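PDB 4QN8: VipE from Legionella pneumophila subsp. pneumophila str. Philadelphia 1, which is an effector protein whose molecular activity is not established, the piece described here being the mostly helical N-terminal half of the whole protein. Local coordinates for residues A[106-111]-A[121-126]. Sequence-based numbering, arbitrary orientation.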
loop_
_atom_site.group_PDB
_atom_site.type_symbol
_atom_site.label_atom_id
_atom_site.label_comp_id
_atom_site.label_asym_id
_atom_site.label_seq_id
_atom_site.Cartn_x
_atom_site.Cartn_y
_atom_site.Cartn_z
ATOM N N ALA A 106 0.027 0.375 1.944
ATOM C CA ALA A 106 -0.228 1.714 1.418
ATOM C C ALA A 106 -1.651 1.906 0.899
ATOM O O ALA A 106 -2.249 2.959 1.108
ATOM C CB ALA A 106 0.781 2.097 0.357
ATOM N N PHE A 107 -2.192 0.902 0.215
ATOM C CA PHE A 107 -3.572 0.977 -0.252
ATOM C C PHE A 107 -4.533 1.076 0.932
ATOM O O PHE A 107 -5.486 1.871 0.902
ATOM C CB PHE A 107 -3.913 -0.242 -1.108
ATOM C CG PHE A 107 -3.946 0.046 -2.578
ATOM C CD1 PHE A 107 -2.786 0.359 -3.268
ATOM C CD2 PHE A 107 -5.140 0.001 -3.267
ATOM C CE1 PHE A 107 -2.818 0.633 -4.620
ATOM C CE2 PHE A 107 -5.182 0.271 -4.627
ATOM C CZ PHE A 107 -4.012 0.596 -5.299
ATOM N N LEU A 108 -4.291 0.282 1.970
ATOM C CA LEU A 108 -5.141 0.336 3.166
ATOM C C LEU A 108 -5.071 1.717 3.815
ATOM O O LEU A 108 -6.098 2.290 4.192
ATOM C CB LEU A 108 -4.747 -0.756 4.175
ATOM C CG LEU A 108 -5.463 -0.809 5.533
ATOM C CD1 LEU A 108 -6.965 -0.959 5.364
ATOM C CD2 LEU A 108 -4.931 -1.993 6.342
ATOM N N ALA A 109 -3.856 2.247 3.948
ATOM C CA ALA A 109 -3.658 3.588 4.508
ATOM C C ALA A 109 -4.352 4.673 3.686
ATOM O O ALA A 109 -4.869 5.642 4.238
ATOM C CB ALA A 109 -2.178 3.900 4.641
ATOM N N PHE A 110 -4.349 4.521 2.371
ATOM C CA PHE A 110 -4.963 5.519 1.508
ATOM C C PHE A 110 -6.470 5.470 1.688
ATOM O O PHE A 110 -7.145 6.507 1.758
ATOM C CB PHE A 110 -4.590 5.233 0.059
ATOM C CG PHE A 110 -5.111 6.240 -0.914
ATOM C CD1 PHE A 110 -4.395 7.400 -1.179
ATOM C CD2 PHE A 110 -6.311 6.026 -1.569
ATOM C CE1 PHE A 110 -4.869 8.331 -2.093
ATOM C CE2 PHE A 110 -6.792 6.951 -2.493
ATOM C CZ PHE A 110 -6.068 8.106 -2.753
ATOM N N GLU A 111 -7.006 4.258 1.758
ATOM C CA GLU A 111 -8.433 4.123 1.993
ATOM C C GLU A 111 -8.800 4.653 3.371
ATOM O O GLU A 111 -9.867 5.258 3.535
ATOM C CB GLU A 111 -8.936 2.681 1.802
ATOM C CG GLU A 111 -10.468 2.634 1.669
ATOM C CD GLU A 111 -11.025 1.223 1.619
ATOM O OE1 GLU A 111 -10.234 0.271 1.421
ATOM O OE2 GLU A 111 -12.266 1.064 1.753
ATOM N N GLU A 121 -13.742 -1.960 7.678
ATOM C CA GLU A 121 -14.158 -3.344 7.468
ATOM C C GLU A 121 -12.983 -4.307 7.214
ATOM O O GLU A 121 -13.117 -5.517 7.398
ATOM C CB GLU A 121 -15.175 -3.425 6.326
ATOM C CG GLU A 121 -16.425 -2.570 6.542
ATOM C CD GLU A 121 -17.360 -2.585 5.340
ATOM O OE1 GLU A 121 -17.132 -3.401 4.415
ATOM O OE2 GLU A 121 -18.322 -1.780 5.319
ATOM N N HIS A 122 -11.844 -3.772 6.797
ATOM C CA HIS A 122 -10.681 -4.610 6.482
ATOM C C HIS A 122 -10.107 -5.268 7.730
ATOM O O HIS A 122 -9.449 -6.312 7.644
ATOM C CB HIS A 122 -9.576 -3.809 5.801
ATOM C CG HIS A 122 -9.920 -3.332 4.429
ATOM N ND1 HIS A 122 -10.347 -4.182 3.430
ATOM C CD2 HIS A 122 -9.877 -2.094 3.881
ATOM C CE1 HIS A 122 -10.563 -3.479 2.326
ATOM N NE2 HIS A 122 -10.276 -2.218 2.576
ATOM N N PHE A 123 -10.353 -4.664 8.892
ATOM C CA PHE A 123 -9.820 -5.205 10.145
ATOM C C PHE A 123 -10.602 -6.409 10.630
ATOM O O PHE A 123 -10.199 -7.063 11.586
ATOM C CB PHE A 123 -9.751 -4.114 11.217
ATOM C CG PHE A 123 -8.848 -2.980 10.830
ATOM C CD1 PHE A 123 -7.482 -3.055 11.051
ATOM C CD2 PHE A 123 -9.353 -1.866 10.186
ATOM C CE1 PHE A 123 -6.642 -2.019 10.671
ATOM C CE2 PHE A 123 -8.516 -0.827 9.803
ATOM C CZ PHE A 123 -7.163 -0.906 10.040
ATOM N N ASN A 124 -11.714 -6.691 9.959
ATOM C CA ASN A 124 -12.512 -7.886 10.212
ATOM C C ASN A 124 -12.143 -9.066 9.312
ATOM O O ASN A 124 -12.669 -10.172 9.478
ATOM C CB ASN A 124 -14.001 -7.570 10.042
ATOM C CG ASN A 124 -14.535 -6.686 11.142
ATOM O OD1 ASN A 124 -14.043 -6.717 12.273
ATOM N ND2 ASN A 124 -15.554 -5.889 10.821
ATOM N N SER A 125 -11.243 -8.829 8.364
ATOM C CA SER A 125 -10.922 -9.815 7.341
ATOM C C SER A 125 -10.158 -10.982 7.964
ATOM O O SER A 125 -9.485 -10.810 8.992
ATOM C CB SER A 125 -10.082 -9.168 6.235
ATOM O OG SER A 125 -8.824 -8.753 6.758
ATOM N N THR A 126 -10.264 -12.158 7.347
ATOM C CA THR A 126 -9.598 -13.357 7.861
ATOM C C THR A 126 -8.097 -13.122 8.026
ATOM O O THR A 126 -7.504 -13.510 9.033
ATOM C CB THR A 126 -9.830 -14.570 6.934
ATOM O OG1 THR A 126 -11.239 -14.848 6.846
ATOM C CG2 THR A 126 -9.116 -15.807 7.469
#
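His122 NE2 donates to Glu111 OE1 across 2.7 Å, with an N-H...O angle of 153°. The oxygen lies in the plane of the imidazole, at its edge, whereas the nitrogen meets OE1 on the syn side but tilted out of the carboxylate plane, and the two flat groups stand 82° apart. Glu111 reaches the ring with an extended chain, its CG anti to the backbone N (chi1 -164°). Its other oxygen, OE2, is hydrogen-bonded to His79 ND1 on helix 75-88, so one buried carboxylate links two histidines, whose rings also stack on each other. The two bonds to the carboxylate hold both rings in place.

One turn earlier on the helix, Leu108 brings CD1 obliquely against the same imidazole, 3.5 Å from His122 CD2. The second methyl, Leu108 CD2, lies 4.5 Å from Phe123 CZ, a looser apolar touch beside Leu146 of helix 135-154, against which both side chains pack. The backbone behind His122 is fixed as well: His122 O accepts from Ser125 OG at 2.7 Å and from Ser125 N at 3.2 Å. Ser125 is the N-cap of helix 126-131. The whole is a buried His-carboxylate hydrogen bond bordered by apolar side chains, joining helix 103-114 to the 3-10 turn that leads into helix 126-131 in this all-helical fold.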